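Local atomic coordinates of GDSL-like protein (Roseburia intestinalis L1-82, PDB entry 6HFZ), a protein that removes acetyl groups from acetylated beta-mannans, as a two-domain carbohydrate esterase that belongs to the SGNH (GDSL-like) hydrolase clan. Residues A[18-23]-A[211-216]; A[57-62]-A[204-209]. All coordinates share one frame; numbering follows the deposited sequence.

Interaction 1 of 2, residues A[18-23]-A[211-216]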
# COMPACT_ATOMS: atom_id res chain seq x y z
N TYR A 18 -18.08 -15.18 6.41
CA TYR A 18 -19.39 -14.68 6.02
C TYR A 18 -19.35 -13.89 4.71
O TYR A 18 -20.09 -14.19 3.76
CB TYR A 18 -19.97 -13.87 7.18
CG TYR A 18 -21.31 -13.25 6.87
CD1 TYR A 18 -22.45 -14.04 6.72
CD2 TYR A 18 -21.44 -11.88 6.72
CE1 TYR A 18 -23.68 -13.47 6.46
CE2 TYR A 18 -22.66 -11.30 6.44
CZ TYR A 18 -23.78 -12.09 6.31
OH TYR A 18 -24.98 -11.51 6.05
N ARG A 19 -18.56 -12.80 4.65
CA ARG A 19 -18.59 -11.93 3.48
C ARG A 19 -18.06 -12.65 2.24
O ARG A 19 -18.60 -12.55 1.14
CB ARG A 19 -17.72 -10.68 3.72
CG ARG A 19 -18.35 -9.67 4.67
CD ARG A 19 -17.54 -8.39 4.68
NE ARG A 19 -18.03 -7.46 5.69
CZ ARG A 19 -17.67 -6.19 5.77
NH1 ARG A 19 -16.82 -5.69 4.89
NH2 ARG A 19 -18.15 -5.44 6.75
N LEU A 20 -16.97 -13.40 2.43
CA LEU A 20 -16.36 -14.07 1.30
C LEU A 20 -17.34 -15.12 0.72
O LEU A 20 -17.49 -15.25 -0.50
CB LEU A 20 -15.06 -14.69 1.81
CG LEU A 20 -14.24 -15.46 0.80
CD1 LEU A 20 -14.13 -14.69 -0.53
CD2 LEU A 20 -12.85 -15.72 1.38
N LYS A 21 -18.09 -15.79 1.60
CA LYS A 21 -19.01 -16.80 1.13
C LYS A 21 -20.21 -16.11 0.46
O LYS A 21 -20.73 -16.63 -0.51
CB LYS A 21 -19.43 -17.74 2.26
CG LYS A 21 -18.44 -18.87 2.55
CD LYS A 21 -18.71 -19.56 3.86
CE LYS A 21 -17.99 -20.87 4.02
NZ LYS A 21 -18.38 -21.55 5.29
N LYS A 22 -20.61 -14.93 0.96
CA LYS A 22 -21.68 -14.17 0.30
C LYS A 22 -21.26 -13.78 -1.11
O LYS A 22 -22.04 -13.84 -2.05
CB LYS A 22 -22.06 -12.94 1.12
CG LYS A 22 -23.11 -13.16 2.20
CD LYS A 22 -23.73 -11.86 2.76
CE LYS A 22 -23.91 -10.75 1.73
NZ LYS A 22 -24.69 -9.60 2.25
N VAL A 23 -19.99 -13.41 -1.31
CA VAL A 23 -19.52 -13.05 -2.64
C VAL A 23 -19.58 -14.26 -3.58
O VAL A 23 -20.02 -14.14 -4.73
CB VAL A 23 -18.10 -12.45 -2.61
CG1 VAL A 23 -17.57 -12.23 -4.01
CG2 VAL A 23 -18.10 -11.16 -1.80
N ASP A 211 -10.43 -22.09 -2.74
CA ASP A 211 -11.13 -23.39 -3.09
C ASP A 211 -11.69 -24.04 -1.82
O ASP A 211 -12.79 -24.62 -1.83
CB ASP A 211 -10.18 -24.30 -3.88
CG ASP A 211 -10.23 -24.04 -5.38
OD1 ASP A 211 -11.34 -23.80 -5.90
OD2 ASP A 211 -9.20 -24.08 -6.01
N LYS A 212 -10.94 -24.02 -0.71
CA LYS A 212 -11.38 -24.59 0.54
C LYS A 212 -12.64 -23.85 1.02
O LYS A 212 -13.62 -24.46 1.50
CB LYS A 212 -10.27 -24.55 1.60
CG LYS A 212 -10.73 -25.01 2.97
CD LYS A 212 -9.79 -24.71 4.09
CE LYS A 212 -8.53 -25.54 3.97
NZ LYS A 212 -8.80 -26.96 4.29
N VAL A 213 -12.63 -22.52 0.92
CA VAL A 213 -13.78 -21.72 1.34
C VAL A 213 -15.01 -22.08 0.50
O VAL A 213 -16.13 -22.08 1.05
CB VAL A 213 -13.49 -20.22 1.29
CG1 VAL A 213 -14.72 -19.35 1.54
CG2 VAL A 213 -12.38 -19.90 2.28
N LYS A 214 -14.82 -22.22 -0.81
CA LYS A 214 -15.92 -22.43 -1.73
C LYS A 214 -16.63 -23.76 -1.43
O LYS A 214 -17.86 -23.84 -1.55
CB LYS A 214 -15.46 -22.44 -3.18
CG LYS A 214 -16.52 -22.96 -4.13
CD LYS A 214 -16.13 -22.91 -5.58
CE LYS A 214 -17.32 -23.19 -6.48
NZ LYS A 214 -17.58 -24.64 -6.62
N THR A 215 -15.87 -24.78 -1.04
CA THR A 215 -16.42 -26.14 -0.96
C THR A 215 -16.80 -26.52 0.47
O THR A 215 -17.34 -27.60 0.68
CB THR A 215 -15.42 -27.15 -1.52
OG1 THR A 215 -14.26 -27.09 -0.70
CG2 THR A 215 -15.08 -26.87 -2.97
N GLU A 216 -16.52 -25.67 1.45
CA GLU A 216 -16.90 -25.97 2.83
C GLU A 216 -18.43 -26.13 2.95
O GLU A 216 -19.20 -25.27 2.52
CB GLU A 216 -16.41 -24.88 3.77
CG GLU A 216 -15.18 -25.29 4.55
CD GLU A 216 -14.76 -24.23 5.55
OE1 GLU A 216 -15.61 -23.34 5.84
OE2 GLU A 216 -13.61 -24.28 6.02
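K21 and E216 are joined by a salt bridge at this contact between helix 18-28 and the end region of helix 196-215, K21 NZ standing 3.3 Å from E216 OE1, a length that makes the hydrogen bond within it a weak one. The contact packs the first helix of the SGNH-type alpha/beta domain against the C-terminal part of helix 196-215. The two charged side chains meet at about a right angle. The lysine gets there with CG anti to its own carbonyl carbon (chi1 -83°) and an extended chain beyond, so that its methylenes run past V213 before the amine arrives at the carboxylate. Along that path K21 CG lies 3.9 Å from V213 CG1, and K21 CE comes 3.7 Å from V213 O, a van der Waals approach and no hydrogen bond. On the buried side, the same V213 methyl is met by L20, whose CG is 4.0 Å from V213 CG1; one methyl is thus wedged against two consecutive residues of helix 18-28, and M24, a turn further on, also touches V213.

E216 OE1 has a second, long and weak ion pair with R14, while E216 N makes a weak backbone bond to K212 O (3.1 Å). The R19 guanidinium is paired with E223 and bonded to the carbonyls of Y129 and P135.

Two cations near one carboxylate oxygen would probably help keep E216 ionised. With only one ionic link between the segments, its hydrogen bond weak, the carbon contacts of L20 and the K21 methylenes with V213 outnumber the polar ones, and the salt bridge lies at the exposed end of the contact, where E216 is.

Interaction 2 of 2, residues A[57-62]-A[204-209]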
# COMPACT_ATOMS: atom_id res chain seq x y z
N TYR A 57 -3.51 -11.29 -11.15
CA TYR A 57 -4.28 -11.70 -12.34
C TYR A 57 -4.60 -13.19 -12.24
O TYR A 57 -5.69 -13.62 -12.64
CB TYR A 57 -3.53 -11.27 -13.59
CG TYR A 57 -4.43 -11.16 -14.79
CD1 TYR A 57 -5.17 -10.02 -15.06
CD2 TYR A 57 -4.60 -12.27 -15.60
CE1 TYR A 57 -6.02 -9.96 -16.14
CE2 TYR A 57 -5.48 -12.23 -16.67
CZ TYR A 57 -6.18 -11.08 -16.95
OH TYR A 57 -6.98 -11.06 -18.06
N HIS A 58 -3.70 -13.98 -11.65
CA HIS A 58 -3.97 -15.41 -11.43
C HIS A 58 -5.18 -15.59 -10.51
O HIS A 58 -6.02 -16.47 -10.74
CB HIS A 58 -2.76 -16.18 -10.89
CG HIS A 58 -1.66 -16.49 -11.86
ND1 HIS A 58 -1.84 -17.20 -13.05
CD2 HIS A 58 -0.33 -16.29 -11.77
CE1 HIS A 58 -0.66 -17.38 -13.64
NE2 HIS A 58 0.29 -16.87 -12.87
N VAL A 59 -5.30 -14.77 -9.46
CA VAL A 59 -6.42 -14.88 -8.58
C VAL A 59 -7.68 -14.44 -9.34
O VAL A 59 -8.77 -14.98 -9.11
CB VAL A 59 -6.19 -14.04 -7.32
CG1 VAL A 59 -7.45 -13.83 -6.51
CG2 VAL A 59 -5.09 -14.63 -6.48
N TYR A 60 -7.55 -13.38 -10.15
CA TYR A 60 -8.68 -12.88 -10.95
C TYR A 60 -9.16 -14.02 -11.87
O TYR A 60 -10.37 -14.29 -11.99
CB TYR A 60 -8.27 -11.60 -11.68
CG TYR A 60 -9.25 -11.11 -12.72
CD1 TYR A 60 -10.49 -10.61 -12.36
CD2 TYR A 60 -8.90 -11.16 -14.05
CE1 TYR A 60 -11.38 -10.15 -13.33
CE2 TYR A 60 -9.79 -10.72 -15.02
CZ TYR A 60 -11.02 -10.22 -14.66
OH TYR A 60 -11.85 -9.79 -15.65
N GLU A 61 -8.21 -14.71 -12.49
CA GLU A 61 -8.53 -15.84 -13.39
C GLU A 61 -9.22 -16.95 -12.59
O GLU A 61 -10.13 -17.61 -13.14
CB GLU A 61 -7.30 -16.31 -14.16
CG GLU A 61 -6.92 -15.33 -15.25
CD GLU A 61 -5.92 -15.80 -16.29
OE1 GLU A 61 -4.93 -16.43 -15.90
OE2 GLU A 61 -6.13 -15.49 -17.49
N TRP A 62 -8.81 -17.19 -11.33
CA TRP A 62 -9.52 -18.14 -10.46
C TRP A 62 -11.02 -17.83 -10.37
O TRP A 62 -11.81 -18.74 -10.52
CB TRP A 62 -8.90 -18.29 -9.06
CG TRP A 62 -9.57 -19.30 -8.19
CD1 TRP A 62 -9.23 -20.62 -8.06
CD2 TRP A 62 -10.70 -19.09 -7.33
NE1 TRP A 62 -10.08 -21.23 -7.18
CE2 TRP A 62 -11.02 -20.33 -6.74
CE3 TRP A 62 -11.51 -17.99 -7.04
CZ2 TRP A 62 -12.05 -20.47 -5.83
CZ3 TRP A 62 -12.54 -18.14 -6.14
CH2 TRP A 62 -12.83 -19.38 -5.56
N SER A 204 -1.01 -19.79 -6.09
CA SER A 204 -1.46 -21.15 -5.74
C SER A 204 -1.81 -21.23 -4.25
O SER A 204 -2.72 -21.93 -3.86
CB SER A 204 -0.43 -22.20 -6.13
OG SER A 204 0.69 -22.15 -5.25
N VAL A 205 -1.07 -20.48 -3.40
CA VAL A 205 -1.33 -20.51 -1.98
C VAL A 205 -2.70 -19.86 -1.73
O VAL A 205 -3.48 -20.33 -0.92
CB VAL A 205 -0.19 -19.87 -1.16
CG1 VAL A 205 -0.60 -19.71 0.29
CG2 VAL A 205 1.14 -20.62 -1.29
N ILE A 206 -2.97 -18.75 -2.43
CA ILE A 206 -4.19 -18.01 -2.23
C ILE A 206 -5.37 -18.85 -2.74
O ILE A 206 -6.39 -18.95 -2.07
CB ILE A 206 -4.12 -16.65 -2.94
CG1 ILE A 206 -3.05 -15.76 -2.31
CG2 ILE A 206 -5.49 -16.01 -2.91
CD1 ILE A 206 -2.60 -14.59 -3.19
N THR A 207 -5.22 -19.44 -3.93
CA THR A 207 -6.36 -20.18 -4.55
C THR A 207 -6.66 -21.48 -3.76
O THR A 207 -7.81 -21.91 -3.72
CB THR A 207 -6.17 -20.35 -6.06
OG1 THR A 207 -5.02 -21.15 -6.32
CG2 THR A 207 -6.01 -19.05 -6.82
N TYR A 208 -5.64 -22.11 -3.16
CA TYR A 208 -5.85 -23.24 -2.25
C TYR A 208 -6.92 -22.89 -1.20
O TYR A 208 -7.89 -23.64 -0.95
CB TYR A 208 -4.55 -23.62 -1.54
CG TYR A 208 -4.76 -24.73 -0.55
CD1 TYR A 208 -4.72 -26.04 -0.99
CD2 TYR A 208 -5.00 -24.50 0.80
CE1 TYR A 208 -4.93 -27.09 -0.13
CE2 TYR A 208 -5.21 -25.55 1.68
CZ TYR A 208 -5.19 -26.85 1.20
OH TYR A 208 -5.38 -27.94 1.99
N PHE A 209 -6.77 -21.70 -0.61
CA PHE A 209 -7.67 -21.24 0.43
C PHE A 209 -9.04 -20.92 -0.18
O PHE A 209 -10.05 -21.33 0.38
CB PHE A 209 -7.08 -20.03 1.16
CG PHE A 209 -8.00 -19.40 2.17
CD1 PHE A 209 -8.23 -20.04 3.38
CD2 PHE A 209 -8.64 -18.21 1.91
CE1 PHE A 209 -9.10 -19.49 4.31
CE2 PHE A 209 -9.49 -17.65 2.85
CZ PHE A 209 -9.68 -18.27 4.06
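W62 NE1, on the indole that packs against T207, addresses the carboxylate of D211 one helical turn beyond that threonine: D211 OD1 lies 3.1 Å from W62 NE1, a probable hydrogen bond, and OD2 takes a weaker share. This probably tethers the ring along helix 196-215. With CG anti to the backbone N (chi1 -177°), W62 reaches across to the neighbouring helix, where its side chain and that of T207 run antiparallel past one another. The touching is carbon to carbon: W62 CD1 is 3.7 Å from T207 CB, which approaches the ring obliquely, and W62 CB is likewise 3.7 Å from T207 CG2.

The threonine can present this apolar side because its chi1 of 64° turns OG1 back to its own helix, where it hydrogen-bonds the carbonyl of A203, leaving CG2 to meet the tryptophan. Deeper in, V59 CG2 and I206 CG2 meet at 3.8 Å, their side chains crossing at about a right angle; I206 CD1 adds a looser contact, 4.1 Å from V59 CG2. I206 also rests on L138 and V140 of strand 136-141, which places this helix pair over one face of the central sheet of the SGNH-type alpha/beta domain.

No hydrogen bond joins the two six-residue segments. The threonine hydroxyl is satisfied within its helix and the indole N-H probably by D211, so the chemistry implies an interface of dispersion contacts, with the polar groups of T207 and W62 turned to partners on helix 196-215 and not to each other.

Overall arrangement
From the N terminus the chain passes strand 11-13 and enters helix 18-28, the first partner of interaction 1, then strand 32-39 and helix 55-66, the first partner of interaction 2. Helix 196-215 receives both: 204-209 pairs with 57-62, and further along 211-216 pairs with 18-23. The loop closed by interaction 2 is therefore nested within that closed by interaction 1, their centres about 13 Å apart. They also touch directly, L20 CD2 lying 4.1 Å from F209 CE2. Together they group three helices beside the mixed sheet of the esterase domain. Helix 196-215 follows H193, which with S41 and D190 probably forms the catalytic triad.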